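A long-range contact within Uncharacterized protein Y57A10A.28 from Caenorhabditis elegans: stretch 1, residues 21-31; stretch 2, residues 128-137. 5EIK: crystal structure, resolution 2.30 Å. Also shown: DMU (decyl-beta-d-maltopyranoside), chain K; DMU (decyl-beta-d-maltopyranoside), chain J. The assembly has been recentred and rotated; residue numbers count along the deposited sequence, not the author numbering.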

# COMPACT_ATOMS: atom_id res chain seq x y z
N TYR A 21 5.54 33.99 -17.65
CA TYR A 21 5.53 33.32 -18.93
C TYR A 21 5.53 31.80 -18.76
O TYR A 21 4.61 31.11 -19.22
N VAL A 22 6.57 31.29 -18.12
CA VAL A 22 6.72 29.87 -17.88
C VAL A 22 5.51 29.32 -17.14
O VAL A 22 4.99 28.26 -17.48
N GLN A 23 5.06 30.05 -16.13
CA GLN A 23 3.93 29.63 -15.32
C GLN A 23 2.60 29.50 -16.09
O GLN A 23 1.69 28.81 -15.64
N LYS A 24 2.50 30.14 -17.24
CA LYS A 24 1.27 30.07 -18.03
C LYS A 24 1.35 29.09 -19.20
O LYS A 24 0.35 28.85 -19.88
N LEU A 25 2.53 28.53 -19.44
CA LEU A 25 2.73 27.58 -20.52
C LEU A 25 1.70 26.45 -20.49
O LEU A 25 1.48 25.84 -19.45
N LYS A 26 1.08 26.18 -21.63
CA LYS A 26 0.11 25.10 -21.70
C LYS A 26 0.90 23.80 -21.80
O LYS A 26 1.50 23.49 -22.84
N LEU A 27 0.91 23.04 -20.71
CA LEU A 27 1.66 21.79 -20.62
C LEU A 27 1.25 20.71 -21.61
O LEU A 27 2.09 20.01 -22.16
N TYR A 28 -0.05 20.58 -21.84
CA TYR A 28 -0.55 19.60 -22.79
C TYR A 28 -0.38 20.16 -24.21
O TYR A 28 -0.72 21.32 -24.48
N PRO A 29 0.14 19.35 -25.15
CA PRO A 29 0.56 17.96 -24.94
C PRO A 29 2.08 17.78 -24.94
O PRO A 29 2.58 16.71 -24.61
N TYR A 30 2.82 18.83 -25.29
CA TYR A 30 4.27 18.73 -25.38
C TYR A 30 5.06 18.59 -24.09
O TYR A 30 6.02 17.81 -24.03
N PHE A 31 4.70 19.32 -23.06
CA PHE A 31 5.45 19.16 -21.84
C PHE A 31 5.07 17.81 -21.21
O PHE A 31 5.91 17.12 -20.64
N VAL A 128 14.43 19.26 -19.82
CA VAL A 128 14.10 20.64 -19.49
C VAL A 128 12.59 20.78 -19.41
O VAL A 128 12.05 21.29 -18.42
N LEU A 129 11.90 20.30 -20.45
CA LEU A 129 10.44 20.37 -20.47
C LEU A 129 9.85 19.63 -19.27
O LEU A 129 8.88 20.09 -18.66
N LYS A 130 10.42 18.48 -18.93
CA LYS A 130 9.91 17.72 -17.80
C LYS A 130 10.03 18.50 -16.50
O LYS A 130 9.11 18.49 -15.67
N GLU A 131 11.15 19.18 -16.30
CA GLU A 131 11.32 19.94 -15.07
C GLU A 131 10.29 21.07 -14.99
O GLU A 131 9.79 21.39 -13.92
N VAL A 132 9.95 21.66 -16.13
CA VAL A 132 8.94 22.71 -16.13
C VAL A 132 7.62 22.09 -15.67
O VAL A 132 6.91 22.67 -14.86
N GLN A 133 7.30 20.91 -16.18
CA GLN A 133 6.06 20.24 -15.82
C GLN A 133 6.02 19.80 -14.35
O GLN A 133 4.97 19.87 -13.70
N ARG A 134 7.15 19.35 -13.82
CA ARG A 134 7.21 18.94 -12.42
C ARG A 134 6.86 20.11 -11.50
O ARG A 134 6.11 19.95 -10.53
N THR A 135 7.41 21.29 -11.81
CA THR A 135 7.17 22.48 -11.01
C THR A 135 5.68 22.77 -10.96
O THR A 135 5.14 23.14 -9.92
N HIS A 136 5.01 22.60 -12.10
CA HIS A 136 3.57 22.82 -12.17
C HIS A 136 2.82 21.78 -11.34
O HIS A 136 1.80 22.10 -10.74
N LYS A 137 3.30 20.54 -11.32
CA LYS A 137 2.63 19.49 -10.55
C LYS A 137 2.66 19.82 -9.06
O LYS A 137 1.65 19.71 -8.36

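What holds the two stretches together? Apolar packing does, for no hydrogen bond or salt bridge crosses between them, and about 440 Å² of surface is buried, both sides summed. V132 sits at the centre. Its CA-to-CB bond points toward stretch 1, its chi1 is t, and its CG1 methyl meets four different side chains: F31 CE2 at 3.7 Å from V132 CG1, V22 CG1 at 4.1 Å, L25 CD1 at 4.2 Å and L27 CD2 at 4.3 Å. V22 and L25 also point toward the helix of stretch 2, V22 with chi1 t and L25 with chi1 m and chi2 t, although each gives up little surface. One small branched residue thus gathers both the helical start of stretch 1 and the residues that follow it.

How does F31 reach across when its CA-to-CB bond points only sideways? Its chi1 of -72° (m) and chi2 of 80° carry the ring nearer to stretch 2, so that F31 CE2 lies 3.4 Å from L129 CD2, and F31 has the largest covered area of any residue here. L129, one helical turn before V132, points toward stretch 1 with chi1 m and chi2 t, and the two backbones come closest at this pair, with F31 CA 5.3 Å from L129 CA. The other methyl, L129 CD1, lies 4.1 Å from the carbonyl oxygen Y30 O. Y30 itself adds little, since its CA-to-CB bond points sideways and the end of its side chain leads away.

Where do the polar side chains of the helix enter the contact? Q133 and H136 both point toward stretch 1, yet they meet it through carbon. L27, with chi1 m and chi2 t, places CD1 3.9 Å from Q133 CG and 3.2 Å from H136 CD2, a tight approach to the imidazole, whose chi1 is t. The polar bonding of stretch 2 lies elsewhere: E131 and R134 point away from the contact and pair with each other in a salt bridge, R134 NE to E131 OE1 at 3.1 Å, with a weak hydrogen bond from R134 NH2 to E131 OE2 at 3.3 Å. T135 OG1 donates to the backbone oxygen E131 O at 3.1 Å, a bond back along its own helix.

What do the bound detergents add? The decyl maltoside of chain K lies along stretch 1. The backbone of K26 binds it twice: K26 N donates to DMU O55 at 2.9 Å, and DMU O49 donates to K26 O at 2.8 Å. Its O16 comes within 3.4 Å of F31 CE1, and its C19, on the alkyl chain, lies 3.7 Å from Y30 CB. F31 therefore touches both the detergent and the helix of stretch 2. The chain J molecule sits farther out, with its O2 2.6 Å from Y28 OH, on a residue that does not reach stretch 2.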

# COMPACT_ATOMS: atom_id res chain seq x y z
CB TYR A 21 6.76 33.75 -19.74
CG TYR A 21 7.00 32.87 -20.93
CD1 TYR A 21 6.08 32.82 -21.96
CD2 TYR A 21 8.14 32.06 -21.01
CE1 TYR A 21 6.27 31.98 -23.03
CE2 TYR A 21 8.34 31.21 -22.10
CZ TYR A 21 7.40 31.18 -23.11
OH TYR A 21 7.58 30.35 -24.19
CB VAL A 22 7.99 29.57 -17.07
CG1 VAL A 22 8.02 28.11 -16.66
CG2 VAL A 22 9.22 29.91 -17.89
CB GLN A 23 3.75 30.58 -14.15
CG GLN A 23 2.57 30.27 -13.25
CD GLN A 23 2.68 30.93 -11.90
OE1 GLN A 23 2.94 32.13 -11.79
NE2 GLN A 23 2.48 30.15 -10.84
CB LYS A 24 0.90 31.47 -18.56
CG LYS A 24 0.04 32.29 -17.61
CD LYS A 24 0.66 32.42 -16.22
CE LYS A 24 -0.18 33.30 -15.31
NZ LYS A 24 -0.25 34.70 -15.80
CB LEU A 25 4.12 26.96 -20.43
CG LEU A 25 5.29 27.84 -20.81
CD1 LEU A 25 6.59 27.15 -20.44
CD2 LEU A 25 5.24 28.12 -22.31
CB LYS A 26 -0.80 25.26 -22.92
CG LYS A 26 -1.90 24.21 -22.98
CD LYS A 26 -2.80 24.30 -21.76
CE LYS A 26 -3.31 22.92 -21.35
NZ LYS A 26 -2.21 22.05 -20.82
CB LEU A 27 1.58 21.26 -19.19
CG LEU A 27 2.12 22.27 -18.16
CD1 LEU A 27 2.11 21.66 -16.79
CD2 LEU A 27 3.54 22.69 -18.54
CB TYR A 28 -2.02 19.30 -22.51
CG TYR A 28 -2.60 18.24 -23.41
CD1 TYR A 28 -2.47 16.88 -23.10
CD2 TYR A 28 -3.27 18.58 -24.58
CE1 TYR A 28 -3.00 15.90 -23.93
CE2 TYR A 28 -3.79 17.61 -25.42
CZ TYR A 28 -3.66 16.27 -25.09
OH TYR A 28 -4.20 15.31 -25.91
CB PRO A 29 -0.08 17.25 -26.11
CG PRO A 29 0.20 18.24 -27.23
CD PRO A 29 -0.10 19.60 -26.58
CB TYR A 30 4.81 19.89 -26.21
CG TYR A 30 4.34 19.81 -27.64
CD1 TYR A 30 4.67 18.71 -28.43
CD2 TYR A 30 3.50 20.78 -28.18
CE1 TYR A 30 4.19 18.59 -29.73
CE2 TYR A 30 3.01 20.67 -29.48
CZ TYR A 30 3.36 19.57 -30.25
OH TYR A 30 2.87 19.44 -31.53
CB PHE A 31 5.20 20.33 -20.89
CG PHE A 31 5.84 21.62 -21.34
CD1 PHE A 31 5.24 22.41 -22.33
CD2 PHE A 31 7.06 22.03 -20.80
CE1 PHE A 31 5.84 23.59 -22.76
CE2 PHE A 31 7.67 23.21 -21.22
CZ PHE A 31 7.06 23.99 -22.20
CB VAL A 128 14.67 21.63 -20.53
CG1 VAL A 128 14.16 23.04 -20.27
CG2 VAL A 128 16.20 21.63 -20.44
CB LEU A 129 9.88 19.78 -21.76
CG LEU A 129 10.37 20.39 -23.08
CD1 LEU A 129 9.61 19.76 -24.23
CD2 LEU A 129 10.16 21.89 -23.08
CB LYS A 130 10.64 16.38 -17.66
CG LYS A 130 10.10 15.55 -16.50
CD LYS A 130 10.98 14.38 -16.18
CE LYS A 130 10.54 13.72 -14.88
NZ LYS A 130 11.56 12.74 -14.39
CB GLU A 131 12.75 20.49 -14.97
CG GLU A 131 13.79 19.40 -14.77
CD GLU A 131 13.41 18.42 -13.66
OE1 GLU A 131 13.02 18.87 -12.56
OE2 GLU A 131 13.50 17.20 -13.88
CB VAL A 132 8.76 23.31 -17.55
CG1 VAL A 132 7.47 24.15 -17.62
CG2 VAL A 132 9.97 24.17 -17.89
CB GLN A 133 5.84 19.04 -16.76
CG GLN A 133 4.41 18.53 -16.78
CD GLN A 133 4.33 17.05 -16.46
OE1 GLN A 133 5.14 16.53 -15.69
NE2 GLN A 133 3.36 16.35 -17.05
CB ARG A 134 8.61 18.44 -12.07
CG ARG A 134 8.72 17.94 -10.63
CD ARG A 134 10.16 17.90 -10.16
NE ARG A 134 11.00 17.10 -11.05
CZ ARG A 134 11.07 15.77 -11.03
NH1 ARG A 134 10.35 15.07 -10.17
NH2 ARG A 134 11.87 15.14 -11.89
CB THR A 135 7.89 23.70 -11.59
OG1 THR A 135 9.30 23.43 -11.65
CG2 THR A 135 7.67 24.91 -10.71
CB HIS A 136 3.09 22.73 -13.62
CG HIS A 136 1.60 22.69 -13.75
ND1 HIS A 136 0.82 23.82 -13.69
CD2 HIS A 136 0.75 21.65 -13.89
CE1 HIS A 136 -0.46 23.48 -13.79
NE2 HIS A 136 -0.53 22.17 -13.90
CB LYS A 137 3.30 18.12 -10.76
CG LYS A 137 3.20 17.55 -12.16
CD LYS A 137 3.82 16.16 -12.20
CE LYS A 137 3.59 15.48 -13.54
NZ LYS A 137 2.15 15.46 -13.91
C1 DMU K . 3.35 25.80 -25.20
C2 DMU K . 2.41 27.00 -25.50
C3 DMU K . 3.26 28.27 -26.00
C4 DMU K . 4.27 27.84 -27.04
O5 DMU K . 5.15 26.85 -26.49
C6 DMU K . 4.41 25.62 -26.31
O7 DMU K . 2.41 29.39 -26.75
O16 DMU K . 5.31 24.57 -25.95
C18 DMU K . 5.85 24.02 -27.16
C19 DMU K . 6.83 22.90 -26.80
C22 DMU K . 7.95 22.83 -27.83
C25 DMU K . 9.27 22.67 -27.09
C28 DMU K . 10.42 22.70 -28.10
C31 DMU K . 11.71 22.23 -27.45
C34 DMU K . 11.91 20.73 -27.73
C37 DMU K . 13.40 20.37 -27.64
C40 DMU K . 13.55 18.96 -27.07
C43 DMU K . 13.55 17.94 -28.22
O49 DMU K . 2.56 24.61 -25.13
O55 DMU K . 1.68 27.30 -24.29
C57 DMU K . 5.09 29.05 -27.49
O61 DMU K . 5.86 28.71 -28.64
C5 DMU K . 0.63 30.88 -26.06
C7 DMU K . 1.10 32.18 -26.74
C8 DMU K . 2.00 32.97 -25.87
C9 DMU K . 3.20 32.10 -25.42
O1 DMU K . 2.75 30.92 -24.80
C10 DMU K . 1.83 30.08 -25.60
O2 DMU K . 2.48 34.05 -26.58
O3 DMU K . -0.16 30.11 -26.91
O4 DMU K . -0.04 33.01 -27.09
C11 DMU K . 4.16 32.86 -24.51
O6 DMU K . 5.32 32.08 -24.23
C1 DMU J . -10.53 10.08 -30.68
C2 DMU J . -9.22 10.76 -31.13
C3 DMU J . -8.81 11.86 -30.12
C4 DMU J . -8.83 11.30 -28.66
O5 DMU J . -10.12 10.75 -28.33
C6 DMU J . -10.39 9.61 -29.19
O7 DMU J . -7.52 12.29 -30.46
O16 DMU J . -11.62 8.97 -28.72
C18 DMU J . -11.67 7.56 -29.11
C19 DMU J . -10.31 6.85 -28.99
C22 DMU J . -10.49 5.53 -28.26
C25 DMU J . -9.19 4.73 -28.40
C28 DMU J . -9.44 3.29 -27.96
C31 DMU J . -8.36 2.42 -28.58
C34 DMU J . -7.47 1.87 -27.46
C37 DMU J . -6.67 0.69 -28.00
C40 DMU J . -6.38 -0.28 -26.85
C43 DMU J . -6.86 -1.68 -27.24
O49 DMU J . -10.76 8.95 -31.56
O55 DMU J . -9.44 11.37 -32.41
C57 DMU J . -8.48 12.41 -27.64
O61 DMU J . -8.14 11.78 -26.39
C5 DMU J . -6.16 14.04 -31.59
C7 DMU J . -5.34 14.31 -30.32
C8 DMU J . -6.14 15.32 -29.37
C9 DMU J . -7.48 14.79 -29.08
O1 DMU J . -8.20 14.39 -30.24
C10 DMU J . -7.57 13.50 -31.13
O2 DMU J . -5.40 15.42 -28.27
O3 DMU J . -5.55 13.02 -32.33
O4 DMU J . -4.09 14.86 -30.60
C11 DMU J . -8.28 15.82 -28.26
O6 DMU J . -9.53 15.27 -27.89